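Local coordinates for protein dimethyl-sulfide monooxygenase (Hyphomicrobium sulfonivorans, PDB 6AK1) that oxidises dimethyl sulfide to methanethiol and formaldehyde as the large subunit of an FMN-dependent monooxygenase that uses NADH and oxygen, at residues Ile224-Ala229 with Lys235-Asn240; Glu156-Ala161 with Ser230-Lys235; Asp64-Ser69 with Asn304-Leu309; Met72-Arg75 with Gln79-Val82; Met44-Glu47 with Cys53-Ile56. One frame throughout, in Å; residues are numbered along the deposited sequence.

Interaction 1 (Ile224-Ala229 with Lys235-Asn240); sequences IFQAGA and KFAASN
Ile224 and Asn240 meet at one end of a beta-alpha-beta unit of the TIM barrel, in which strand 223-227 is followed by helix 232-240 and then strand 243-246. The short strand and helix segments run almost antiparallel, 158° apart in direction, with their axes 8.6 Å from each other. Ile224 lays its branch point on the last helical carbonyl, CB lying 3.6 Å from Asn240 O, an oxygen whose hydrogen bond comes from His447 NE2. The polar end of Asn240 is engaged elsewhere: ND2 donates to Phe236 O one turn back, and OD1 pairs with Tyr169 OH of helix 157-174. Phe225 turns the other way, into the barrel, where its ring lies nearly parallel to that of Phe55. Gln226 again points at the helix. With CG anti to its carbonyl carbon (chi1 -69°) and the chain extended beyond, it lodges its amide among Phe236, Ala237 and Asn240; CD sits 3.8 Å from Ala237 CA and 4.0 Å from Asn240 CB. The amide stands nearly upright to the Phe236 ring, the planes 85° apart. Shortening Gln226 to an alanine would probably open a gap between strand and helix and leave the Phe236 ring without this flat group beside it. Further along, Ala227 turns its side chain from the helix and offers its carbonyl: the Ala237 methyl CB is 4.0 Å from Ala227 O.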
# COMPACT_ATOMS: atom_id res chain seq x y z
N ILE A 224 -7.88 -5.60 -0.32
CA ILE A 224 -7.84 -4.44 0.57
C ILE A 224 -6.49 -4.41 1.28
O ILE A 224 -6.17 -5.32 2.05
CB ILE A 224 -9.00 -4.46 1.57
CG1 ILE A 224 -10.33 -4.66 0.83
CG2 ILE A 224 -9.00 -3.16 2.35
CD1 ILE A 224 -10.70 -3.52 -0.14
N PHE A 225 -5.70 -3.37 1.02
CA PHE A 225 -4.48 -3.09 1.76
C PHE A 225 -4.74 -1.93 2.71
O PHE A 225 -5.48 -0.99 2.38
CB PHE A 225 -3.31 -2.74 0.85
CG PHE A 225 -2.77 -3.89 0.04
CD1 PHE A 225 -3.17 -5.19 0.29
CD2 PHE A 225 -1.84 -3.66 -0.97
CE1 PHE A 225 -2.65 -6.24 -0.47
CE2 PHE A 225 -1.31 -4.72 -1.73
CZ PHE A 225 -1.72 -6.00 -1.47
N GLN A 226 -4.14 -1.99 3.90
CA GLN A 226 -4.27 -0.92 4.88
C GLN A 226 -3.01 -0.84 5.72
O GLN A 226 -2.33 -1.83 5.95
CB GLN A 226 -5.44 -1.13 5.83
CG GLN A 226 -6.78 -0.99 5.18
CD GLN A 226 -7.89 -1.29 6.14
OE1 GLN A 226 -8.32 -2.43 6.27
NE2 GLN A 226 -8.37 -0.26 6.82
N ALA A 227 -2.72 0.37 6.18
CA ALA A 227 -1.61 0.57 7.10
C ALA A 227 -2.03 0.14 8.50
O ALA A 227 -3.17 0.35 8.91
CB ALA A 227 -1.19 2.04 7.10
N GLY A 228 -1.09 -0.49 9.21
CA GLY A 228 -1.31 -0.77 10.61
C GLY A 228 -1.59 0.50 11.39
O GLY A 228 -1.12 1.59 11.05
N ALA A 229 -2.40 0.37 12.43
CA ALA A 229 -2.82 1.52 13.20
C ALA A 229 -3.07 1.09 14.63
O ALA A 229 -3.20 -0.10 14.93
CB ALA A 229 -4.07 2.18 12.60
N LYS A 235 -9.06 -1.23 14.97
CA LYS A 235 -10.25 -2.03 14.69
C LYS A 235 -10.65 -1.91 13.23
O LYS A 235 -11.00 -2.90 12.59
CB LYS A 235 -11.41 -1.62 15.61
CG LYS A 235 -11.29 -2.11 17.06
CD LYS A 235 -12.63 -2.71 17.55
CE LYS A 235 -12.48 -3.45 18.89
NZ LYS A 235 -13.29 -4.72 18.96
N PHE A 236 -10.60 -0.69 12.69
CA PHE A 236 -10.87 -0.46 11.28
C PHE A 236 -9.95 -1.31 10.40
O PHE A 236 -10.41 -1.97 9.45
CB PHE A 236 -10.70 1.02 10.96
CG PHE A 236 -11.03 1.38 9.54
CD1 PHE A 236 -12.33 1.24 9.05
CD2 PHE A 236 -10.04 1.86 8.68
CE1 PHE A 236 -12.63 1.58 7.74
CE2 PHE A 236 -10.35 2.20 7.36
CZ PHE A 236 -11.64 2.05 6.90
N ALA A 237 -8.65 -1.32 10.70
CA ALA A 237 -7.70 -2.09 9.90
C ALA A 237 -7.95 -3.59 10.01
O ALA A 237 -7.98 -4.29 8.99
CB ALA A 237 -6.26 -1.76 10.32
N ALA A 238 -8.11 -4.09 11.24
CA ALA A 238 -8.29 -5.53 11.43
C ALA A 238 -9.59 -6.04 10.83
O ALA A 238 -9.67 -7.21 10.41
CB ALA A 238 -8.23 -5.86 12.92
N SER A 239 -10.64 -5.21 10.79
CA SER A 239 -11.88 -5.66 10.17
C SER A 239 -11.75 -5.81 8.65
O SER A 239 -12.26 -6.76 8.07
CB SER A 239 -13.02 -4.70 10.51
OG SER A 239 -13.10 -4.50 11.91
N ASN A 240 -11.04 -4.89 7.99
CA ASN A 240 -11.11 -4.83 6.53
C ASN A 240 -9.89 -5.35 5.80
O ASN A 240 -10.03 -5.87 4.69
CB ASN A 240 -11.35 -3.38 6.08
CG ASN A 240 -12.69 -2.86 6.51
OD1 ASN A 240 -13.72 -3.20 5.92
ND2 ASN A 240 -12.70 -2.05 7.56

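Interaction 2 (Glu156-Ala161 with Ser230-Lys235); sequences ERYEMA and SGRGSK
Two different first torsions lay Arg232 alongside Tyr158, the two chains running opposite ways. Tyr158 has CG anti to its carbonyl carbon, which sends the ring toward helix 232-240, whereas Arg232 starts with CG anti to the backbone N (chi1 173°) and bends at chi2 (68°), folding its guanidinium back across the base of the tyrosine. One guanidinium face thereby rests on Tyr158 CB, which is 3.7 Å from Arg232 CZ. The alkyl part follows the ring, with Arg232 CG 3.7 Å from Tyr158 CD2. Farther out, the same tyrosine ring lays a face on the first turn of the helix, Tyr158 CZ approaching Gly233 CA to 3.3 Å. A side chain at Gly233 would collide with Tyr158 OH, so the glycine allows this close fit. Beside it, Glu159 meets the guanidinium edge: Arg232 NH2 donates to Glu159 OE1 over 2.9 Å in a nearly straight bond (165°). Glu159 OE1 lies close to the guanidinium plane, but the carboxylate itself is turned well out of it, and the nitrogen reaches OE1 from above the carboxylate plane. Asp162, one turn on in helix 157-174, forms a second salt bridge with Arg232 NH2. Tyr158 and Ser230 are probable FMN-binding residues, by analogy with relatives, so the contact joins two parts of the likely cofactor site. Held by two carboxylates and laid against Tyr158, Arg232 is likely to keep its positive charge and to tie helix 157-174 to the start of helix 232-240.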
# COMPACT_ATOMS: atom_id res chain seq x y z
N GLU A 156 -15.32 11.62 14.64
CA GLU A 156 -16.12 10.59 14.01
C GLU A 156 -15.49 10.04 12.73
O GLU A 156 -16.19 9.40 11.94
CB GLU A 156 -17.51 11.13 13.71
CG GLU A 156 -18.16 11.82 14.90
CD GLU A 156 -19.46 12.52 14.55
OE1 GLU A 156 -19.97 12.32 13.42
OE2 GLU A 156 -19.96 13.28 15.40
N ARG A 157 -14.18 10.25 12.53
CA ARG A 157 -13.56 9.87 11.27
C ARG A 157 -13.70 8.38 10.98
O ARG A 157 -13.92 7.98 9.83
CB ARG A 157 -12.08 10.29 11.27
CG ARG A 157 -11.32 9.93 12.52
CD ARG A 157 -10.03 10.79 12.68
NE ARG A 157 -9.11 10.33 13.74
CZ ARG A 157 -9.40 10.25 15.04
NH1 ARG A 157 -10.58 10.65 15.50
NH2 ARG A 157 -8.49 9.80 15.91
N TYR A 158 -13.63 7.53 12.02
CA TYR A 158 -13.68 6.09 11.78
C TYR A 158 -15.10 5.58 11.60
O TYR A 158 -15.30 4.57 10.91
CB TYR A 158 -12.97 5.36 12.91
CG TYR A 158 -11.47 5.41 12.72
CD1 TYR A 158 -10.87 4.69 11.70
CD2 TYR A 158 -10.67 6.23 13.52
CE1 TYR A 158 -9.50 4.75 11.50
CE2 TYR A 158 -9.30 6.30 13.32
CZ TYR A 158 -8.73 5.56 12.30
OH TYR A 158 -7.37 5.60 12.08
N GLU A 159 -16.09 6.25 12.18
CA GLU A 159 -17.48 5.99 11.81
C GLU A 159 -17.72 6.37 10.35
O GLU A 159 -18.40 5.66 9.61
CB GLU A 159 -18.41 6.76 12.75
CG GLU A 159 -18.80 6.05 14.06
CD GLU A 159 -17.62 5.41 14.79
OE1 GLU A 159 -17.64 4.16 14.96
OE2 GLU A 159 -16.69 6.14 15.20
N MET A 160 -17.16 7.50 9.94
CA MET A 160 -17.21 7.90 8.54
C MET A 160 -16.55 6.85 7.66
O MET A 160 -17.11 6.44 6.64
CB MET A 160 -16.52 9.25 8.38
CG MET A 160 -17.29 10.25 7.56
SD MET A 160 -16.49 11.86 7.62
CE MET A 160 -16.51 12.19 9.40
N ALA A 161 -15.35 6.41 8.05
CA ALA A 161 -14.61 5.46 7.23
C ALA A 161 -15.34 4.12 7.14
O ALA A 161 -15.31 3.47 6.09
CB ALA A 161 -13.20 5.28 7.81
N SER A 230 -3.13 2.07 15.51
CA SER A 230 -3.35 1.84 16.92
C SER A 230 -4.66 2.46 17.35
O SER A 230 -5.26 3.28 16.63
CB SER A 230 -2.19 2.40 17.77
OG SER A 230 -2.05 3.80 17.56
N GLY A 231 -5.12 2.04 18.53
CA GLY A 231 -6.36 2.56 19.08
C GLY A 231 -7.57 2.22 18.22
O GLY A 231 -7.76 1.08 17.79
N ARG A 232 -8.42 3.21 17.98
CA ARG A 232 -9.62 3.00 17.20
C ARG A 232 -9.32 2.56 15.77
O ARG A 232 -9.99 1.73 15.23
CB ARG A 232 -10.54 4.22 17.28
CG ARG A 232 -11.75 4.17 16.36
CD ARG A 232 -12.76 3.12 16.76
NE ARG A 232 -13.95 3.19 15.95
CZ ARG A 232 -14.16 2.46 14.88
NH1 ARG A 232 -13.27 1.60 14.51
NH2 ARG A 232 -15.27 2.59 14.20
N GLY A 233 -8.30 3.14 15.18
CA GLY A 233 -7.93 2.73 13.83
C GLY A 233 -7.46 1.29 13.72
O GLY A 233 -7.43 0.74 12.62
N SER A 234 -7.07 0.66 14.84
CA SER A 234 -6.67 -0.74 14.80
C SER A 234 -7.87 -1.65 14.55
O SER A 234 -7.71 -2.73 13.97
CB SER A 234 -5.96 -1.13 16.10
OG SER A 234 -6.89 -1.22 17.17
N LYS A 235 -9.06 -1.23 14.97
CA LYS A 235 -10.25 -2.03 14.69
C LYS A 235 -10.65 -1.91 13.23
O LYS A 235 -11.00 -2.90 12.59
CB LYS A 235 -11.41 -1.62 15.61
CG LYS A 235 -11.29 -2.11 17.06
CD LYS A 235 -12.63 -2.71 17.55
CE LYS A 235 -12.48 -3.45 18.89
NZ LYS A 235 -13.29 -4.72 18.96

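Interaction 3 (Asp64-Ser69 with Asn304-Leu309); sequences DVYRGS and NPEGML
Tyr66 and Arg67 converge on Glu306 where the loop following strand 53-57 of the TIM barrel meets the first turn of helix 305-316, away from the probable FMN-binding residues. Two polar bonds share one carboxylate oxygen. Tyr66 OH donates to Glu306 OE2 at a very short modelled distance of 2.5 Å, the carboxylate standing almost upright to the ring and meeting it at the edge. Arg67 NH1 reaches the same Glu306 OE2 at 3.1 Å, a salt bridge that uses the syn lone pair but is bent (140°), with the oxygen tilted from the guanidinium plane. Tyr66 has CG anti to the backbone N (chi1 176°), which carries the ring over Leu309 with its hydroxyl at Glu306, and apolar contacts clamp both faces. On one, Leu309 CB makes a CH-pi contact 3.6 Å from the centroid of the Tyr66 ring and almost on its normal; on the opposite face the neighbouring Arg67 CG lies over the ring centre. Leu309 CD1 lies 3.6 Å from Tyr66 CZ. A phenylalanine in place of Tyr66 would remove the hydroxyl and is likely to leave Glu306 OE2 with Arg67 as its sole partner across the contact. Asp319, in the loop after helix 305-316, adds a hold, its OD1 accepting from Arg67 N. At the N-cap, Asn304 OD1 accepts from Gly307 N at 3.0 Å, the donor standing above the carbonyl plane of the amide.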
# COMPACT_ATOMS: atom_id res chain seq x y z
N ASP A 64 5.86 20.37 4.36
CA ASP A 64 6.22 21.76 4.60
C ASP A 64 6.43 22.08 6.08
O ASP A 64 6.34 23.24 6.47
CB ASP A 64 5.14 22.69 4.02
CG ASP A 64 3.74 22.34 4.49
OD1 ASP A 64 3.58 21.52 5.43
OD2 ASP A 64 2.78 22.90 3.92
N VAL A 65 6.71 21.08 6.92
CA VAL A 65 6.95 21.33 8.34
C VAL A 65 8.37 21.81 8.60
O VAL A 65 8.59 22.81 9.30
CB VAL A 65 6.62 20.07 9.16
CG1 VAL A 65 7.17 20.20 10.60
CG2 VAL A 65 5.12 19.81 9.16
N TYR A 66 9.36 21.11 8.06
CA TYR A 66 10.75 21.46 8.31
C TYR A 66 11.07 22.83 7.75
O TYR A 66 10.88 23.09 6.56
CB TYR A 66 11.68 20.41 7.70
CG TYR A 66 13.15 20.75 7.84
CD1 TYR A 66 13.73 21.00 9.09
CD2 TYR A 66 13.97 20.79 6.71
CE1 TYR A 66 15.09 21.31 9.21
CE2 TYR A 66 15.33 21.08 6.82
CZ TYR A 66 15.88 21.35 8.07
OH TYR A 66 17.24 21.64 8.17
N ARG A 67 11.55 23.72 8.63
CA ARG A 67 11.86 25.11 8.28
C ARG A 67 10.63 25.90 7.85
O ARG A 67 10.76 27.00 7.30
CB ARG A 67 12.95 25.18 7.19
CG ARG A 67 14.19 24.36 7.52
CD ARG A 67 15.32 24.53 6.51
NE ARG A 67 15.83 25.90 6.44
CZ ARG A 67 16.93 26.27 5.78
NH1 ARG A 67 17.65 25.38 5.12
NH2 ARG A 67 17.31 27.53 5.78
N GLY A 68 9.42 25.38 8.10
CA GLY A 68 8.21 26.13 7.83
C GLY A 68 7.85 26.32 6.38
O GLY A 68 7.07 27.22 6.06
N SER A 69 8.41 25.52 5.47
CA SER A 69 8.07 25.62 4.05
C SER A 69 8.33 24.28 3.38
O SER A 69 8.93 23.37 3.95
CB SER A 69 8.87 26.72 3.34
OG SER A 69 10.20 26.30 3.10
N ASN A 304 21.08 13.56 1.28
CA ASN A 304 20.67 14.95 1.52
C ASN A 304 19.97 14.99 2.87
O ASN A 304 18.76 14.71 2.95
CB ASN A 304 19.77 15.48 0.41
CG ASN A 304 19.54 16.99 0.52
OD1 ASN A 304 19.41 17.53 1.63
ND2 ASN A 304 19.49 17.68 -0.62
N PRO A 305 20.69 15.31 3.95
CA PRO A 305 20.05 15.31 5.29
C PRO A 305 18.88 16.27 5.39
O PRO A 305 17.90 15.97 6.08
CB PRO A 305 21.20 15.71 6.23
CG PRO A 305 22.49 15.35 5.46
CD PRO A 305 22.15 15.60 4.01
N GLU A 306 18.95 17.43 4.73
CA GLU A 306 17.81 18.34 4.76
C GLU A 306 16.60 17.78 4.01
O GLU A 306 15.47 18.18 4.32
CB GLU A 306 18.23 19.71 4.22
CG GLU A 306 19.12 20.45 5.22
CD GLU A 306 18.90 21.95 5.22
OE1 GLU A 306 19.62 22.67 4.50
OE2 GLU A 306 17.99 22.42 5.94
N GLY A 307 16.80 16.87 3.06
CA GLY A 307 15.68 16.17 2.46
C GLY A 307 15.01 15.19 3.42
O GLY A 307 13.78 15.05 3.42
N MET A 308 15.81 14.49 4.23
CA MET A 308 15.21 13.57 5.20
C MET A 308 14.55 14.33 6.35
O MET A 308 13.60 13.83 6.96
CB MET A 308 16.27 12.60 5.73
CG MET A 308 15.71 11.48 6.60
SD MET A 308 14.30 10.58 5.88
CE MET A 308 15.04 9.89 4.40
N LEU A 309 15.03 15.54 6.66
CA LEU A 309 14.37 16.36 7.67
C LEU A 309 13.01 16.85 7.19
O LEU A 309 12.07 16.99 7.99
CB LEU A 309 15.26 17.53 8.06
CG LEU A 309 16.53 17.08 8.79
CD1 LEU A 309 17.45 18.26 9.09
CD2 LEU A 309 16.17 16.34 10.06

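Interaction 4 (Met72-Arg75 with Gln79-Val82); sequences MALR and QVPV
Leu74 and Val80 bring their CA atoms within 6.1 Å as the chain leaves the short helix 71-75 and doubles back beside it. The returning segment has no regular structure: Gln79 takes a left-handed backbone conformation with positive phi, Val80 is extended, and the peptide bond before Pro81 is cis. Val80 points its side chain at the helix; no hydrogen bond crosses between the segments, and the contact is one of packing. Val80 does the work with its two methyl groups. Its CG1 occupies the crowded position between the backbone N and the carbonyl carbon (chi1 61°), which directs that methyl at the helix backbone, 3.8 Å from Ala73 O. The same Val80 CG1 lies 4.1 Å from the Ala73 methyl CB. Leu74 closes in from the next residue along the helix: its CD2 straddles the branches of the valine, 3.9 Å from Val80 CG1 and equally far from Val80 CG2. Ala73 is buried and Leu74 exposed, so the cluster runs from the interior to the surface. Around it, helix 305-316 packs on the same region, with Ala310 against Ala73 and with Leu311 and Trp315 against Gln79. The amide of Gln79 is bonded to Tyr63 OH and His17 O, and Gln79 and Val82 both touch Met12 of barrel strand 6-12.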
# COMPACT_ATOMS: atom_id res chain seq x y z
N MET A 72 12.72 22.74 1.18
CA MET A 72 13.69 21.66 1.25
C MET A 72 13.16 20.38 0.60
O MET A 72 13.94 19.63 0.00
CB MET A 72 14.08 21.40 2.71
CG MET A 72 14.81 22.60 3.36
SD MET A 72 16.23 23.18 2.39
CE MET A 72 15.67 24.79 1.91
N ALA A 73 11.85 20.14 0.67
CA ALA A 73 11.26 18.99 -0.02
C ALA A 73 11.36 19.14 -1.54
O ALA A 73 11.63 18.16 -2.24
CB ALA A 73 9.80 18.82 0.41
N LEU A 74 11.14 20.34 -2.06
CA LEU A 74 11.30 20.56 -3.50
C LEU A 74 12.75 20.36 -3.95
O LEU A 74 13.00 19.83 -5.03
CB LEU A 74 10.82 21.97 -3.87
CG LEU A 74 9.31 22.19 -3.84
CD1 LEU A 74 8.97 23.70 -3.78
CD2 LEU A 74 8.63 21.53 -5.05
N ARG A 75 13.71 20.81 -3.13
CA ARG A 75 15.11 20.76 -3.55
C ARG A 75 15.61 19.33 -3.68
O ARG A 75 16.42 19.03 -4.57
CB ARG A 75 15.99 21.56 -2.58
CG ARG A 75 15.79 23.07 -2.71
CD ARG A 75 16.62 23.86 -1.66
NE ARG A 75 18.07 23.67 -1.82
CZ ARG A 75 18.81 24.35 -2.70
NH1 ARG A 75 18.23 25.24 -3.50
NH2 ARG A 75 20.11 24.12 -2.79
N GLN A 79 8.94 13.44 -2.23
CA GLN A 79 7.53 13.17 -2.50
C GLN A 79 6.83 14.36 -3.15
O GLN A 79 5.60 14.45 -3.14
CB GLN A 79 6.81 12.70 -1.23
CG GLN A 79 7.43 11.39 -0.67
CD GLN A 79 6.59 10.72 0.42
OE1 GLN A 79 5.40 11.03 0.59
NE2 GLN A 79 7.21 9.82 1.18
N VAL A 80 7.61 15.28 -3.72
CA VAL A 80 7.11 16.30 -4.62
C VAL A 80 8.19 16.52 -5.69
O VAL A 80 9.36 16.65 -5.36
CB VAL A 80 6.73 17.61 -3.88
CG1 VAL A 80 7.95 18.23 -3.17
CG2 VAL A 80 6.09 18.62 -4.85
N PRO A 81 7.81 16.51 -6.98
CA PRO A 81 6.48 16.27 -7.55
C PRO A 81 5.97 14.85 -7.33
O PRO A 81 6.76 13.93 -7.17
CB PRO A 81 6.67 16.54 -9.05
CG PRO A 81 8.15 16.29 -9.28
CD PRO A 81 8.82 16.78 -8.03
N VAL A 82 4.65 14.67 -7.31
CA VAL A 82 4.06 13.34 -7.20
C VAL A 82 2.90 13.25 -8.19
O VAL A 82 2.03 14.12 -8.22
CB VAL A 82 3.60 13.04 -5.76
CG1 VAL A 82 2.71 14.14 -5.25
CG2 VAL A 82 2.87 11.68 -5.68

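Interaction 5 (Met44-Glu47 with Cys53-Ile56); sequences MELE and CLFI
Next to Leu46, which packs on Leu54 of the barrel strand, Glu47 OE2 is gripped by three backbone N-H groups, those of Glu97, His98 and Val99. These hydrogen bonds tie helix 36-48 of the TIM barrel to the loop leading into strand 100-106, and would probably favour the charged carboxylate. The helix belongs to a beta-alpha-beta unit: strand 6-12 comes before it, strand 53-57 after it, and the two strands are parallel neighbours in the sheet. Glu45 is held as well, by Arg48 and Thr406. Between these polar fastenings the helix meets its own strand through a buried apolar contact, and the Leu46-Leu54 pair is how it seats there. Leu46 keeps CG anti to its carbonyl carbon (chi1 -68°) and sends CD1 across to Leu54. That methyl lies 3.7 Å from Leu54 CB and 4.0 Å from Leu54 CA, so it sits on the root of the other side chain. Leu54, with CG anti to its backbone N (chi1 176°), runs roughly perpendicular to Leu46 and brings its own CD1 to 4.0 Å from Leu46 CD1. Ala9 of strand 6-12 touches both leucines, and Met92 of helix 89-94 packs on Leu54. The same methyl of Leu46 also lies near backbone, Leu46 CD1 being 4.2 Å from Cys53 O.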
# COMPACT_ATOMS: atom_id res chain seq x y z
N MET A 44 7.92 -5.48 -15.46
CA MET A 44 8.50 -6.68 -16.07
C MET A 44 9.62 -7.24 -15.21
O MET A 44 9.75 -8.47 -15.08
CB MET A 44 9.02 -6.35 -17.47
CG MET A 44 7.93 -5.96 -18.44
SD MET A 44 8.53 -6.00 -20.15
CE MET A 44 9.41 -4.45 -20.24
N GLU A 45 10.44 -6.37 -14.62
CA GLU A 45 11.54 -6.81 -13.77
C GLU A 45 11.03 -7.50 -12.51
O GLU A 45 11.65 -8.46 -12.04
CB GLU A 45 12.43 -5.61 -13.43
CG GLU A 45 13.52 -5.90 -12.41
CD GLU A 45 14.70 -6.69 -12.99
OE1 GLU A 45 14.55 -7.27 -14.09
OE2 GLU A 45 15.78 -6.72 -12.36
N LEU A 46 9.88 -7.06 -11.97
CA LEU A 46 9.27 -7.76 -10.85
C LEU A 46 8.85 -9.18 -11.21
O LEU A 46 8.90 -10.07 -10.36
CB LEU A 46 8.06 -6.98 -10.32
CG LEU A 46 8.35 -5.64 -9.61
CD1 LEU A 46 7.13 -5.15 -8.88
CD2 LEU A 46 9.49 -5.77 -8.64
N GLU A 47 8.43 -9.43 -12.46
CA GLU A 47 8.02 -10.80 -12.81
C GLU A 47 9.22 -11.71 -13.04
O GLU A 47 9.13 -12.91 -12.79
CB GLU A 47 7.11 -10.81 -14.04
CG GLU A 47 5.78 -10.19 -13.76
CD GLU A 47 4.64 -10.68 -14.65
OE1 GLU A 47 4.86 -11.02 -15.83
OE2 GLU A 47 3.51 -10.71 -14.14
N CYS A 53 3.78 -8.28 -5.83
CA CYS A 53 3.01 -7.06 -5.98
C CYS A 53 3.93 -5.84 -6.06
O CYS A 53 4.96 -5.79 -5.39
CB CYS A 53 2.01 -6.93 -4.82
SG CYS A 53 0.81 -5.58 -4.96
N LEU A 54 3.52 -4.85 -6.87
CA LEU A 54 4.09 -3.50 -6.84
C LEU A 54 3.16 -2.61 -6.01
O LEU A 54 2.03 -2.33 -6.42
CB LEU A 54 4.27 -2.94 -8.25
CG LEU A 54 4.77 -1.50 -8.39
CD1 LEU A 54 6.22 -1.32 -7.93
CD2 LEU A 54 4.61 -1.02 -9.84
N PHE A 55 3.62 -2.18 -4.86
CA PHE A 55 2.83 -1.40 -3.92
C PHE A 55 3.18 0.07 -4.15
O PHE A 55 4.30 0.50 -3.84
CB PHE A 55 3.16 -1.85 -2.50
CG PHE A 55 2.22 -1.35 -1.43
CD1 PHE A 55 2.09 0.01 -1.19
CD2 PHE A 55 1.53 -2.24 -0.64
CE1 PHE A 55 1.25 0.48 -0.18
CE2 PHE A 55 0.69 -1.79 0.38
CZ PHE A 55 0.55 -0.42 0.61
N ILE A 56 2.24 0.83 -4.71
CA ILE A 56 2.49 2.21 -5.10
C ILE A 56 1.84 3.14 -4.08
O ILE A 56 0.61 3.22 -4.00
CB ILE A 56 1.99 2.49 -6.53
CG1 ILE A 56 2.59 1.49 -7.51
CG2 ILE A 56 2.38 3.92 -6.97
CD1 ILE A 56 2.04 1.61 -8.92

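All five contacts belong to one TIM-barrel domain. Along the chain interaction 5 comes first; interaction 3 then opens, and interactions 4, 2 and 1 all fall between its two segments. Interactions 1 and 5, centres about 22 Å apart, pack helices outside the same parallel sheet and touch inside the barrel through residues of their strands. Interactions 1 and 2, whose segments interleave and share Lys235, both use helix 232-240, with centres about 10 Å apart, linking the barrel wall to the probable FMN site. Interactions 3 and 4 form a second pair, also about 10 Å apart, joined by Met72, their centres about 30 Å and 28 Å, respectively, from that of interaction 1.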